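Rhamnogalacturonan endolyase YesW (Bacillus subtilis, PDB 2ZUX) cleaves the rhamnogalacturonan backbone of plant cell-wall pectin by endo-type beta-elimination, releasing oligosaccharides and requiring calcium or manganese for activity. Local coordinates at residues Val151-Tyr156 with Ile166-Asn171; Lys170-Gly175 with Ala195-Asp200. All blocks are in the same frame, centred on the assembly; numbering follows the deposited sequence.

Contact 1: Val151-Tyr156 with Ile166-Asn171; sequences VLIDAY and INLGKN. With RAM (alpha-L-rhamnopyranose), chain O.
Asn167 holds its CG anti to the backbone N (chi1 -177°), and Leu152 turns its CG anti to its own carbonyl carbon (chi1 -48°). CD2 of Leu152 lies 3.5 Å from the amide carbon CG of Asn167. The pair is an antiparallel non-hydrogen-bonded one, and the two side chains lie on the same face of the sheet. Asn167 ND2 is hydrogen-bonded to Asp150, which itself binds the rhamnose, while OD1 of Asn167 accepts a weak bond from Gly169 N (2.8 Å, 128° at the hydrogen). An alanine in place of Asn167 would probably leave Asp150 without this amide partner and the Gly169 N-H without its weak acceptor, and take the amide group from beside CD2 of Leu152. The backbone register is fixed by Ile153 and Ile166, a hydrogen-bonded pair whose two N-H...O bonds are both nearly straight, with Ile166 N 2.8 Å from Ile153 O. A third bond, Leu168 N to Val151 O at 2.9 Å, continues the pairing to Leu168 and Val151. CD1 of Leu168 meets CG1 of Val151 at 3.8 Å and reaches CG1 of Ile153 at 4.2 Å. Beyond Leu168 the chains part, and one water spans them, accepting from Val151 N and donating to Gly169 O; CB of Lys170 then lies 3.4 Å from rhamnose O1. Strands 152-156 and 162-167 form the hairpin that ends a five-stranded antiparallel propeller sheet; strand 129-136 flanks 152-156, and Met196 of strand 193-198 covers Ile153 and Leu168.

Contact 2: Lys170-Gly175 with Ala195-Asp200; sequences KNIRAG and AMKTAD. With RAM (alpha-L-rhamnopyranose), chain O.
CB of Asn171 and CB of Ala199 stand 3.5 Å apart, the closest approach between two side-chain carbons of this contact, where the loop 170-175 meets the segment 195-200. Ile172 completes the tight part. Its CG1 is anti to the carbonyl carbon (chi1 -66°), and the CD1 beyond it lies 3.9 Å from CB of Ala199 and 3.8 Å from the carbonyl carbon of Thr198. The Ala199 methyl thus touches both loop side chains, CB of Asn171 and CD1 of Ile172, and the isoleucine tip also rests on backbone atoms of the strand. Thr179, further along the same loop, adds a further contact to Ile172.

Toward Lys197 the packing is looser: its NZ comes no nearer than 4.5 Å to CD1 of Ile172, and that ammonium is engaged elsewhere, in a salt bridge with Glu229. At Asp200 the join is wetter. A water accepts from Asn171 N at 2.9 Å and donates to Asp200 O at 2.8 Å, tying the two backbones where no direct backbone bond links them. The carboxylate of Asp200 is anchored outside the contact, by Tyr230 OH and Asn212 N. Lys170, partly exposed, has its CE 3.9 Å from rhamnose C3; Asp150 and Arg218 hydrogen-bond the same rhamnose.

The loop leads from strand 162-167 of one propeller sheet to strand 182-184, the first of the next. Strand 193-198 lies between 182-184 and 230-235 in that four-stranded sheet, so the contact packs the inter-sheet connection against the second sheet.

Overall arrangement
Both contacts are largely buried, lie in the beta-propeller and have centres about 8 Å apart, sharing Lys170 and Asn171. Contact 1 lies within one sheet and relies on direct backbone hydrogen bonds between antiparallel strands; contact 2 joins a loop to the next sheet, with apolar touches and a bridging water in place of strand pairing. Leu168 links them: its CD2 is 3.9 Å from Met196 SD and 3.7 Å from Lys197 O. A second touch brings Val151 CG2 within 3.6 Å of Ala174 CB. Lys170, a carbohydrate-binding residue common to both, lies beside the rhamnose and is partly exposed, as are Asn167 in contact 1 and Lys197 in contact 2.

Contact 1: Val151-Tyr156 with Ile166-Asn171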
loop_
_atom_site.group_PDB
_atom_site.type_symbol
_atom_site.label_atom_id
_atom_site.label_comp_id
_atom_site.label_asym_id
_atom_site.label_seq_id
_atom_site.Cartn_x
_atom_site.Cartn_y
_atom_site.Cartn_z
ATOM N N VAL A 151 20.615 0.212 1.359
ATOM C CA VAL A 151 19.253 0.076 0.851
ATOM C C VAL A 151 19.220 0.674 -0.551
ATOM O O VAL A 151 19.682 1.798 -0.768
ATOM C CB VAL A 151 18.253 0.805 1.761
ATOM C CG1 VAL A 151 16.809 0.663 1.248
ATOM C CG2 VAL A 151 18.370 0.292 3.186
ATOM N N LEU A 152 18.712 -0.099 -1.505
ATOM C CA LEU A 152 18.621 0.337 -2.894
ATOM C C LEU A 152 17.162 0.414 -3.293
ATOM O O LEU A 152 16.373 -0.451 -2.911
ATOM C CB LEU A 152 19.359 -0.649 -3.804
ATOM C CG LEU A 152 20.770 -1.026 -3.328
ATOM C CD1 LEU A 152 21.313 -2.184 -4.105
ATOM C CD2 LEU A 152 21.710 0.155 -3.430
ATOM N N ILE A 153 16.819 1.449 -4.056
ATOM C CA ILE A 153 15.464 1.646 -4.570
ATOM C C ILE A 153 15.578 1.768 -6.077
ATOM O O ILE A 153 16.324 2.619 -6.578
ATOM C CB ILE A 153 14.816 2.965 -4.045
ATOM C CG1 ILE A 153 14.934 3.115 -2.516
ATOM C CG2 ILE A 153 13.382 3.103 -4.576
ATOM C CD1 ILE A 153 14.160 2.101 -1.725
ATOM N N ASP A 154 14.841 0.918 -6.794
ATOM C CA ASP A 154 14.843 0.933 -8.261
ATOM C C ASP A 154 13.481 1.322 -8.810
ATOM O O ASP A 154 12.462 1.119 -8.155
ATOM C CB ASP A 154 15.132 -0.462 -8.822
ATOM C CG ASP A 154 16.554 -0.934 -8.609
ATOM O OD1 ASP A 154 17.394 -0.216 -8.035
ATOM O OD2 ASP A 154 16.838 -2.071 -9.044
ATOM N N ALA A 155 13.467 1.823 -10.044
ATOM C CA ALA A 155 12.224 1.964 -10.805
ATOM C C ALA A 155 12.280 1.095 -12.044
ATOM O O ALA A 155 13.266 1.145 -12.787
ATOM C CB ALA A 155 11.988 3.403 -11.196
ATOM N N TYR A 156 11.216 0.325 -12.265
ATOM C CA TYR A 156 11.072 -0.505 -13.469
ATOM C C TYR A 156 9.783 -0.192 -14.207
ATOM O O TYR A 156 8.722 -0.030 -13.596
ATOM C CB TYR A 156 11.055 -1.996 -13.114
ATOM C CG TYR A 156 12.353 -2.489 -12.555
ATOM C CD1 TYR A 156 13.347 -2.984 -13.399
ATOM C CD2 TYR A 156 12.602 -2.458 -11.180
ATOM C CE1 TYR A 156 14.558 -3.420 -12.893
ATOM C CE2 TYR A 156 13.805 -2.888 -10.669
ATOM C CZ TYR A 156 14.776 -3.377 -11.530
ATOM O OH TYR A 156 15.980 -3.804 -11.018
ATOM N N ILE A 166 18.486 4.293 -6.895
ATOM C CA ILE A 166 18.950 5.178 -5.832
ATOM C C ILE A 166 19.602 4.306 -4.768
ATOM O O ILE A 166 19.041 3.282 -4.370
ATOM C CB ILE A 166 17.767 5.970 -5.216
ATOM C CG1 ILE A 166 17.223 6.975 -6.230
ATOM C CG2 ILE A 166 18.166 6.667 -3.889
ATOM C CD1 ILE A 166 15.940 7.654 -5.798
ATOM N N ASN A 167 20.792 4.700 -4.326
ATOM C CA ASN A 167 21.465 4.011 -3.239
ATOM C C ASN A 167 21.425 4.909 -2.009
ATOM O O ASN A 167 22.058 5.965 -1.990
ATOM C CB ASN A 167 22.913 3.682 -3.621
ATOM C CG ASN A 167 23.629 2.897 -2.538
ATOM O OD1 ASN A 167 23.289 2.999 -1.359
ATOM N ND2 ASN A 167 24.612 2.098 -2.929
ATOM N N LEU A 168 20.676 4.507 -0.984
ATOM C CA LEU A 168 20.492 5.397 0.165
ATOM C C LEU A 168 21.772 5.583 0.982
ATOM O O LEU A 168 21.906 6.573 1.699
ATOM C CB LEU A 168 19.318 4.941 1.035
ATOM C CG LEU A 168 17.959 5.258 0.396
ATOM C CD1 LEU A 168 16.877 4.408 0.997
ATOM C CD2 LEU A 168 17.605 6.736 0.548
ATOM N N GLY A 169 22.702 4.641 0.852
ATOM C CA GLY A 169 24.059 4.804 1.361
ATOM C C GLY A 169 24.223 4.401 2.814
ATOM O O GLY A 169 23.274 3.977 3.485
ATOM N N LYS A 170 25.451 4.537 3.308
ATOM C CA LYS A 170 25.831 4.011 4.619
ATOM C C LYS A 170 25.123 4.668 5.801
ATOM O O LYS A 170 25.115 4.101 6.897
ATOM C CB LYS A 170 27.346 4.127 4.812
ATOM C CG LYS A 170 27.851 5.565 4.866
ATOM C CD LYS A 170 29.350 5.654 5.129
ATOM C CE LYS A 170 30.174 4.981 4.041
ATOM N NZ LYS A 170 30.064 5.683 2.735
ATOM N N ASN A 171 24.548 5.852 5.597
ATOM C CA ASN A 171 23.914 6.574 6.698
ATOM C C ASN A 171 22.409 6.344 6.808
ATOM O O ASN A 171 21.741 7.004 7.598
ATOM C CB ASN A 171 24.269 8.057 6.669
ATOM C CG ASN A 171 25.754 8.292 6.826
ATOM O OD1 ASN A 171 26.372 8.990 6.014
ATOM N ND2 ASN A 171 26.347 7.689 7.846
HETATM C C1 RAM O . 28.425 1.105 1.351
HETATM C C2 RAM O . 29.909 1.464 1.333
HETATM C C3 RAM O . 30.508 1.293 2.728
HETATM C C4 RAM O . 30.175 -0.079 3.313
HETATM C C5 RAM O . 28.663 -0.324 3.273
HETATM C C6 RAM O . 28.288 -1.715 3.776
HETATM O O1 RAM O . 27.701 2.097 2.050
HETATM O O2 RAM O . 30.570 0.618 0.414
HETATM O O3 RAM O . 31.909 1.456 2.670
HETATM O O4 RAM O . 30.681 -0.169 4.631
HETATM O O5 RAM O . 28.206 -0.171 1.939
HETATM O O HOH W 1 21.058 2.545 2.827
#

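Contact 2: Lys170-Gly175 with Ala195-Asp200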
loop_
_atom_site.group_PDB
_atom_site.type_symbol
_atom_site.label_atom_id
_atom_site.label_comp_id
_atom_site.label_asym_id
_atom_site.label_seq_id
_atom_site.Cartn_x
_atom_site.Cartn_y
_atom_site.Cartn_z
ATOM N N LYS A 170 25.451 4.537 3.308
ATOM C CA LYS A 170 25.831 4.011 4.619
ATOM C C LYS A 170 25.123 4.668 5.801
ATOM O O LYS A 170 25.115 4.101 6.897
ATOM C CB LYS A 170 27.346 4.127 4.812
ATOM C CG LYS A 170 27.851 5.565 4.866
ATOM C CD LYS A 170 29.350 5.654 5.129
ATOM C CE LYS A 170 30.174 4.981 4.041
ATOM N NZ LYS A 170 30.064 5.683 2.735
ATOM N N ASN A 171 24.548 5.852 5.597
ATOM C CA ASN A 171 23.914 6.574 6.698
ATOM C C ASN A 171 22.409 6.344 6.808
ATOM O O ASN A 171 21.741 7.004 7.598
ATOM C CB ASN A 171 24.269 8.057 6.669
ATOM C CG ASN A 171 25.754 8.292 6.826
ATOM O OD1 ASN A 171 26.372 8.990 6.014
ATOM N ND2 ASN A 171 26.347 7.689 7.846
ATOM N N ILE A 172 21.900 5.381 6.045
ATOM C CA ILE A 172 20.517 4.945 6.174
ATOM C C ILE A 172 20.533 3.448 6.459
ATOM O O ILE A 172 20.856 2.639 5.576
ATOM C CB ILE A 172 19.690 5.252 4.889
ATOM C CG1 ILE A 172 19.550 6.770 4.657
ATOM C CG2 ILE A 172 18.317 4.567 4.952
ATOM C CD1 ILE A 172 18.789 7.548 5.741
ATOM N N ARG A 173 20.185 3.080 7.690
ATOM C CA ARG A 173 20.189 1.675 8.091
ATOM C C ARG A 173 19.075 0.896 7.385
ATOM O O ARG A 173 18.004 1.440 7.125
ATOM C CB ARG A 173 20.021 1.572 9.609
ATOM C CG ARG A 173 20.531 0.280 10.207
ATOM C CD ARG A 173 20.197 0.201 11.676
ATOM N NE ARG A 173 21.012 -0.811 12.339
ATOM C CZ ARG A 173 20.597 -1.580 13.339
ATOM N NH1 ARG A 173 19.359 -1.473 13.821
ATOM N NH2 ARG A 173 21.434 -2.468 13.857
ATOM N N ALA A 174 19.345 -0.365 7.048
ATOM C CA ALA A 174 18.341 -1.247 6.446
ATOM C C ALA A 174 17.496 -1.963 7.485
ATOM O O ALA A 174 18.022 -2.499 8.462
ATOM C CB ALA A 174 19.013 -2.282 5.560
ATOM N N GLY A 175 16.187 -2.003 7.256
ATOM C CA GLY A 175 15.263 -2.727 8.128
ATOM C C GLY A 175 13.859 -2.192 7.910
ATOM O O GLY A 175 13.680 -1.112 7.339
ATOM N N ALA A 195 9.529 10.165 -2.671
ATOM C CA ALA A 195 10.027 10.919 -1.524
ATOM C C ALA A 195 10.362 9.986 -0.383
ATOM O O ALA A 195 9.611 9.048 -0.099
ATOM C CB ALA A 195 9.004 11.945 -1.064
ATOM N N MET A 196 11.475 10.257 0.292
ATOM C CA MET A 196 11.880 9.443 1.437
ATOM C C MET A 196 12.966 10.158 2.212
ATOM O O MET A 196 13.558 11.127 1.734
ATOM C CB MET A 196 12.371 8.055 0.986
ATOM C CG MET A 196 13.651 8.083 0.171
ATOM S SD MET A 196 13.895 6.526 -0.694
ATOM C CE MET A 196 12.962 6.872 -2.151
ATOM N N LYS A 197 13.232 9.649 3.410
ATOM C CA LYS A 197 14.322 10.126 4.245
ATOM C C LYS A 197 15.657 9.683 3.652
ATOM O O LYS A 197 15.817 8.541 3.233
ATOM C CB LYS A 197 14.138 9.580 5.662
ATOM C CG LYS A 197 15.142 10.078 6.686
ATOM C CD LYS A 197 14.653 9.676 8.076
ATOM C CE LYS A 197 15.537 10.208 9.189
ATOM N NZ LYS A 197 16.844 9.493 9.246
ATOM N N THR A 198 16.595 10.623 3.588
ATOM C CA THR A 198 17.911 10.404 2.986
ATOM C C THR A 198 18.968 10.945 3.941
ATOM O O THR A 198 18.647 11.478 5.005
ATOM C CB THR A 198 18.009 11.127 1.626
ATOM O OG1 THR A 198 17.805 12.525 1.843
ATOM C CG2 THR A 198 16.957 10.595 0.646
ATOM N N ALA A 199 20.231 10.816 3.560
ATOM C CA ALA A 199 21.321 11.244 4.416
ATOM C C ALA A 199 22.518 11.647 3.577
ATOM O O ALA A 199 22.531 11.473 2.354
ATOM C CB ALA A 199 21.703 10.124 5.375
ATOM N N ASP A 200 23.541 12.178 4.237
ATOM C CA ASP A 200 24.826 12.367 3.575
ATOM C C ASP A 200 25.217 11.032 2.966
ATOM O O ASP A 200 25.119 9.984 3.610
ATOM C CB ASP A 200 25.891 12.766 4.596
ATOM C CG ASP A 200 25.660 14.143 5.172
ATOM O OD1 ASP A 200 25.414 15.085 4.392
ATOM O OD2 ASP A 200 25.723 14.269 6.415
HETATM C C1 RAM O . 28.425 1.105 1.351
HETATM C C2 RAM O . 29.909 1.464 1.333
HETATM C C3 RAM O . 30.508 1.293 2.728
HETATM C C4 RAM O . 30.175 -0.079 3.313
HETATM C C5 RAM O . 28.663 -0.324 3.273
HETATM C C6 RAM O . 28.288 -1.715 3.776
HETATM O O1 RAM O . 27.701 2.097 2.050
HETATM O O2 RAM O . 30.570 0.618 0.414
HETATM O O3 RAM O . 31.909 1.456 2.670
HETATM O O4 RAM O . 30.681 -0.169 4.631
HETATM O O5 RAM O . 28.206 -0.171 1.939
HETATM O O HOH W 2 23.856 7.512 3.385
#